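Local atomic coordinates of probable acetyltransferases (Chromobacterium violaceum, PDB entry 3PZJ), a protein that probably transfers an acetyl group to an amine, perhaps the N-terminal serine or alanine of a protein, as a member of the GNAT acetyltransferase family. Residues V39-L44 with T138-L143; T91-V96 with L105-Y110. All blocks are in the same frame, centred on the assembly; numbering follows the deposited sequence.

Contacts 1 and 2 meet on one mixed beta sheet, their centres about 8 Å apart. Strand 39-43 of contact 1 lies next to strand 92-98 of contact 2, and the join is direct: Gln-42 O is 2.7 Å from Val-95 N, and Leu-44 N is 3.0 Å from Leu-93 O, both probable hydrogen bonds. Along the chain, the hairpin of contact 2 is nested between the two halves of contact 1, whose second half belongs to helix 135-150. Three consecutive strands, 39-43, 92-98 and 106-114, are thus tied together while that helix packs against strands 39-43 and 106-114, all within the GNAT acetyltransferase domain.

Contact 1 of 2, residues V39-L44 with T138-L143; sequences VSLQPL and TEAVFL
Leu-41 reaches helix 135-150 with both methyl branches, and this is where the contact is tightest. CD2 lies 3.7 Å from Leu-143 CB and equally close to the carbonyl oxygen of Ala-140, whereas CD1 sits 4.1 Å from Ala-140 CB. The forked end of Leu-41 thus spans Ala-140 and Leu-143, three residues apart on the helix, CD1 at the first and CD2 between the two. A second apolar touch is looser: Val-39 CG1, anti to its backbone N (chi1 158°), meets Leu-143 CD1 at 4.1 Å, the two side chains crossing obliquely. Leu-143 is thereby held at CB by one strand residue and at CD1 by another.

The polar side is Glu-139, a partly exposed residue, in contrast to the buried aliphatic groups. Its extended chain, with CG anti to the backbone N (chi1 -173°), carries the carboxylate to the start of the strand, where OE1 comes within 4.1 Å of Val-39 CB. The carboxylate is gripped just before that strand: OE1 accepts a hydrogen bond from Ala-38 N and OE2 one from Glu-37 N.

Strand and helix axes approach to 8.5 Å with 54° between their directions, so segment 138-143 runs slantwise to strand 39-43. Leu-136 and Leu-144 of the same helix extend the apolar interface to Val-39 and Leu-41 respectively, while Leu-41 also touches Tyr-94 and Val-96 on the adjoining strand 92-98.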
loop_
_atom_site.group_PDB
_atom_site.type_symbol
_atom_site.label_atom_id
_atom_site.label_comp_id
_atom_site.label_asym_id
_atom_site.label_seq_id
_atom_site.Cartn_x
_atom_site.Cartn_y
_atom_site.Cartn_z
ATOM N N VAL A 39 -23.019 -20.203 2.282
ATOM C CA VAL A 39 -21.613 -20.303 2.676
ATOM C C VAL A 39 -21.464 -19.757 4.056
ATOM O O VAL A 39 -22.219 -18.865 4.499
ATOM C CB VAL A 39 -20.734 -19.430 1.734
ATOM C CG1 VAL A 39 -19.449 -19.081 2.394
ATOM C CG2 VAL A 39 -20.524 -20.142 0.401
ATOM N N SER A 40 -20.449 -20.256 4.727
ATOM C CA SER A 40 -19.948 -19.607 5.913
ATOM C C SER A 40 -18.429 -19.474 5.731
ATOM O O SER A 40 -17.750 -20.389 5.201
ATOM C CB SER A 40 -20.310 -20.441 7.148
ATOM O OG SER A 40 -19.158 -21.072 7.659
ATOM N N LEU A 41 -17.914 -18.360 6.204
ATOM C CA LEU A 41 -16.461 -18.058 6.213
ATOM C C LEU A 41 -15.962 -18.223 7.656
ATOM O O LEU A 41 -16.434 -17.503 8.583
ATOM C CB LEU A 41 -16.269 -16.618 5.802
ATOM C CG LEU A 41 -16.133 -16.310 4.315
ATOM C CD1 LEU A 41 -16.506 -17.417 3.332
ATOM C CD2 LEU A 41 -16.702 -14.955 3.936
ATOM N N GLN A 42 -15.127 -19.226 7.855
ATOM C CA GLN A 42 -14.654 -19.515 9.167
ATOM C C GLN A 42 -13.285 -18.939 9.337
ATOM O O GLN A 42 -12.425 -19.160 8.488
ATOM C CB GLN A 42 -14.577 -21.044 9.416
ATOM C CG GLN A 42 -15.874 -21.776 9.209
ATOM C CD GLN A 42 -16.850 -21.683 10.365
ATOM O OE1 GLN A 42 -16.466 -21.399 11.509
ATOM N NE2 GLN A 42 -18.156 -21.964 10.081
ATOM N N PRO A 43 -13.034 -18.297 10.463
ATOM C CA PRO A 43 -11.699 -17.810 10.722
ATOM C C PRO A 43 -10.669 -18.874 10.581
ATOM O O PRO A 43 -10.790 -19.958 11.185
ATOM C CB PRO A 43 -11.783 -17.287 12.130
ATOM C CG PRO A 43 -13.277 -16.963 12.333
ATOM C CD PRO A 43 -13.991 -17.938 11.539
ATOM N N LEU A 44 -9.600 -18.576 9.853
ATOM C CA LEU A 44 -8.726 -19.624 9.479
ATOM C C LEU A 44 -7.898 -19.950 10.721
ATOM O O LEU A 44 -7.453 -19.081 11.450
ATOM C CB LEU A 44 -7.869 -19.235 8.231
ATOM C CG LEU A 44 -7.041 -20.390 7.668
ATOM C CD1 LEU A 44 -6.952 -20.350 6.120
ATOM C CD2 LEU A 44 -5.754 -20.236 8.284
ATOM N N THR A 138 -19.089 -16.568 -5.432
ATOM C CA THR A 138 -19.620 -15.222 -5.458
ATOM C C THR A 138 -20.120 -14.816 -4.080
ATOM O O THR A 138 -19.835 -13.720 -3.613
ATOM C CB THR A 138 -20.732 -15.099 -6.538
ATOM O OG1 THR A 138 -20.157 -15.580 -7.771
ATOM C CG2 THR A 138 -21.125 -13.636 -6.713
ATOM N N GLU A 139 -20.811 -15.712 -3.381
ATOM C CA GLU A 139 -21.232 -15.379 -2.050
ATOM C C GLU A 139 -20.064 -15.157 -1.106
ATOM O O GLU A 139 -20.124 -14.222 -0.289
ATOM C CB GLU A 139 -22.163 -16.471 -1.493
ATOM C CG GLU A 139 -22.732 -16.007 -0.159
ATOM C CD GLU A 139 -23.919 -16.833 0.339
ATOM O OE1 GLU A 139 -24.119 -17.961 -0.147
ATOM O OE2 GLU A 139 -24.636 -16.332 1.247
ATOM N N ALA A 140 -18.990 -15.963 -1.233
ATOM C CA ALA A 140 -17.830 -15.784 -0.352
ATOM C C ALA A 140 -17.286 -14.326 -0.470
ATOM O O ALA A 140 -17.036 -13.621 0.507
ATOM C CB ALA A 140 -16.756 -16.804 -0.706
ATOM N N VAL A 141 -17.113 -13.877 -1.690
ATOM C CA VAL A 141 -16.589 -12.547 -1.886
ATOM C C VAL A 141 -17.613 -11.448 -1.410
ATOM O O VAL A 141 -17.268 -10.482 -0.705
ATOM C CB VAL A 141 -16.167 -12.333 -3.333
ATOM C CG1 VAL A 141 -15.810 -10.877 -3.516
ATOM C CG2 VAL A 141 -14.941 -13.146 -3.667
ATOM N N PHE A 142 -18.865 -11.598 -1.805
ATOM C CA PHE A 142 -19.928 -10.692 -1.338
ATOM C C PHE A 142 -19.955 -10.591 0.180
ATOM O O PHE A 142 -20.089 -9.483 0.692
ATOM C CB PHE A 142 -21.245 -11.263 -1.791
ATOM C CG PHE A 142 -22.433 -10.534 -1.291
ATOM C CD1 PHE A 142 -22.971 -9.516 -2.020
ATOM C CD2 PHE A 142 -23.107 -10.976 -0.147
ATOM C CE1 PHE A 142 -24.134 -8.864 -1.579
ATOM C CE2 PHE A 142 -24.240 -10.339 0.288
ATOM C CZ PHE A 142 -24.753 -9.285 -0.434
ATOM N N LEU A 143 -19.769 -11.696 0.898
ATOM C CA LEU A 143 -19.744 -11.652 2.399
ATOM C C LEU A 143 -18.551 -10.844 2.982
ATOM O O LEU A 143 -18.734 -10.105 3.978
ATOM C CB LEU A 143 -19.765 -13.030 2.985
ATOM C CG LEU A 143 -21.038 -13.800 2.873
ATOM C CD1 LEU A 143 -20.826 -15.323 3.248
ATOM C CD2 LEU A 143 -22.108 -13.132 3.773
#

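Contact 2 of 2, residues T91-V96 with L105-Y110; sequences TALYVV and LGFLGY. With NA (sodium ion), chain C.
Val-96 presses CG2 against CD2 of Leu-108 at 3.5 Å, tighter than usual van der Waals contact between carbons. The two side chains share the sheet face that also carries Tyr-94 and Tyr-110. There the tyrosine rings meet more loosely, Tyr-94 CE2 to Tyr-110 CD2 at 4.2 Å. Both hydroxyls are satisfied beyond the hairpin, Tyr-94 OH by Pro-30 O and Tyr-110 OH by Leu-144 O. Phe-107 and Val-95 share the other face, where the end of Leu-93 brings CD1 to 4.2 Å from Phe-107 CD1.

The backbones are joined by reciprocal bonds at the hydrogen-bonded pairs Ala-92 with Tyr-110 and Tyr-94 with Leu-108. Of these, Tyr-94 N to Leu-108 O is the shortest at 2.8 Å, and the same oxygen lies in plane at the edge of the Tyr-94 ring. Val-96 N also donates to Gly-106 O, nearly straight at 171°, and Leu-105 N to Val-96 O at 2.7 Å, toward the connection between the strands. Between the two reciprocal pairs, Leu-93 and Gly-109 CA atoms approach to 4.1 Å, and Gly-109 CA makes a 3.2 Å CA-H...O contact with Ala-92 O.

Just ahead of the first strand, Thr-91 O binds the sodium ion at 2.2 Å, alongside two waters and the carbonyl oxygens of Val-86 and Gln-88. With strand directions 150° apart, this is a twisted antiparallel beta hairpin within the central sheet of a GNAT fold.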
loop_
_atom_site.group_PDB
_atom_site.type_symbol
_atom_site.label_atom_id
_atom_site.label_comp_id
_atom_site.label_asym_id
_atom_site.label_seq_id
_atom_site.Cartn_x
_atom_site.Cartn_y
_atom_site.Cartn_z
ATOM N N THR A 91 -3.555 -8.632 8.247
ATOM C CA THR A 91 -4.110 -9.700 7.398
ATOM C C THR A 91 -5.015 -10.647 8.242
ATOM O O THR A 91 -4.688 -11.002 9.421
ATOM C CB THR A 91 -2.953 -10.487 6.743
ATOM O OG1 THR A 91 -2.220 -9.606 5.890
ATOM C CG2 THR A 91 -3.491 -11.587 5.909
ATOM N N ALA A 92 -6.177 -11.009 7.685
ATOM C CA ALA A 92 -7.062 -11.989 8.330
ATOM C C ALA A 92 -7.604 -12.889 7.249
ATOM O O ALA A 92 -8.055 -12.384 6.223
ATOM C CB ALA A 92 -8.223 -11.290 9.050
ATOM N N LEU A 93 -7.541 -14.191 7.451
ATOM C CA LEU A 93 -8.011 -15.129 6.433
ATOM C C LEU A 93 -9.138 -15.986 6.967
ATOM O O LEU A 93 -9.267 -16.145 8.195
ATOM C CB LEU A 93 -6.914 -16.074 6.002
ATOM C CG LEU A 93 -5.670 -15.477 5.290
ATOM C CD1 LEU A 93 -4.650 -16.628 5.024
ATOM C CD2 LEU A 93 -6.061 -14.758 4.023
ATOM N N TYR A 94 -9.950 -16.475 6.042
ATOM C CA TYR A 94 -11.154 -17.263 6.334
ATOM C C TYR A 94 -11.177 -18.426 5.371
ATOM O O TYR A 94 -10.716 -18.324 4.220
ATOM C CB TYR A 94 -12.405 -16.436 6.132
ATOM C CG TYR A 94 -12.431 -15.212 7.038
ATOM C CD1 TYR A 94 -13.083 -15.240 8.282
ATOM C CD2 TYR A 94 -11.769 -14.060 6.678
ATOM C CE1 TYR A 94 -13.082 -14.117 9.104
ATOM C CE2 TYR A 94 -11.778 -12.932 7.484
ATOM C CZ TYR A 94 -12.357 -13.004 8.727
ATOM O OH TYR A 94 -12.362 -11.934 9.561
ATOM N N VAL A 95 -11.728 -19.538 5.856
ATOM C CA VAL A 95 -11.945 -20.718 5.099
ATOM C C VAL A 95 -13.436 -20.749 4.583
ATOM O O VAL A 95 -14.390 -20.493 5.312
ATOM C CB VAL A 95 -11.666 -21.966 5.938
ATOM C CG1 VAL A 95 -12.003 -23.178 5.109
ATOM C CG2 VAL A 95 -10.188 -22.005 6.349
ATOM N N VAL A 96 -13.582 -21.044 3.295
ATOM C CA VAL A 96 -14.878 -21.085 2.656
ATOM C C VAL A 96 -15.415 -22.505 2.861
ATOM O O VAL A 96 -14.788 -23.453 2.412
ATOM C CB VAL A 96 -14.739 -20.784 1.191
ATOM C CG1 VAL A 96 -16.147 -20.887 0.510
ATOM C CG2 VAL A 96 -14.169 -19.286 1.039
ATOM N N LEU A 105 -13.481 -25.566 1.315
ATOM C CA LEU A 105 -13.526 -25.517 -0.161
ATOM C C LEU A 105 -12.570 -24.488 -0.800
ATOM O O LEU A 105 -12.399 -24.439 -2.005
ATOM C CB LEU A 105 -14.911 -25.138 -0.608
ATOM C CG LEU A 105 -16.015 -26.050 -0.125
ATOM C CD1 LEU A 105 -17.333 -25.338 -0.517
ATOM C CD2 LEU A 105 -15.801 -27.410 -0.786
ATOM N N GLY A 106 -11.941 -23.682 0.040
ATOM C CA GLY A 106 -10.820 -22.783 -0.359
ATOM C C GLY A 106 -10.688 -21.748 0.727
ATOM O O GLY A 106 -11.307 -21.890 1.788
ATOM N N PHE A 107 -9.923 -20.710 0.452
ATOM C CA PHE A 107 -9.753 -19.628 1.381
ATOM C C PHE A 107 -9.611 -18.285 0.721
ATOM O O PHE A 107 -9.429 -18.207 -0.439
ATOM C CB PHE A 107 -8.625 -19.880 2.372
ATOM C CG PHE A 107 -7.253 -19.902 1.769
ATOM C CD1 PHE A 107 -6.434 -18.836 1.896
ATOM C CD2 PHE A 107 -6.784 -21.003 1.120
ATOM C CE1 PHE A 107 -5.207 -18.865 1.388
ATOM C CE2 PHE A 107 -5.556 -21.031 0.605
ATOM C CZ PHE A 107 -4.770 -19.969 0.729
ATOM N N LEU A 108 -9.763 -17.247 1.532
ATOM C CA LEU A 108 -9.627 -15.854 1.148
ATOM C C LEU A 108 -9.677 -14.954 2.373
ATOM O O LEU A 108 -9.911 -15.400 3.418
ATOM C CB LEU A 108 -10.690 -15.449 0.142
ATOM C CG LEU A 108 -12.021 -15.021 0.663
ATOM C CD1 LEU A 108 -12.801 -14.280 -0.389
ATOM C CD2 LEU A 108 -12.764 -16.137 1.210
ATOM N N GLY A 109 -9.386 -13.686 2.222
ATOM C CA GLY A 109 -9.442 -12.788 3.342
ATOM C C GLY A 109 -9.140 -11.346 3.047
ATOM O O GLY A 109 -9.285 -10.937 1.942
ATOM N N TYR A 110 -8.727 -10.611 4.066
ATOM C CA TYR A 110 -8.360 -9.230 3.956
ATOM C C TYR A 110 -6.842 -9.124 4.109
ATOM O O TYR A 110 -6.188 -9.881 4.875
ATOM C CB TYR A 110 -9.028 -8.458 5.073
ATOM C CG TYR A 110 -10.560 -8.508 5.119
ATOM C CD1 TYR A 110 -11.326 -8.022 4.079
ATOM C CD2 TYR A 110 -11.235 -8.981 6.256
ATOM C CE1 TYR A 110 -12.716 -7.980 4.172
ATOM C CE2 TYR A 110 -12.645 -8.970 6.328
ATOM C CZ TYR A 110 -13.345 -8.481 5.277
ATOM O OH TYR A 110 -14.690 -8.430 5.380
HETATM NA NA NA C . -3.433 -11.443 11.217
HETATM O O HOH W 1 -5.451 -12.604 11.922
HETATM O O HOH W 2 -3.375 -10.641 13.403
#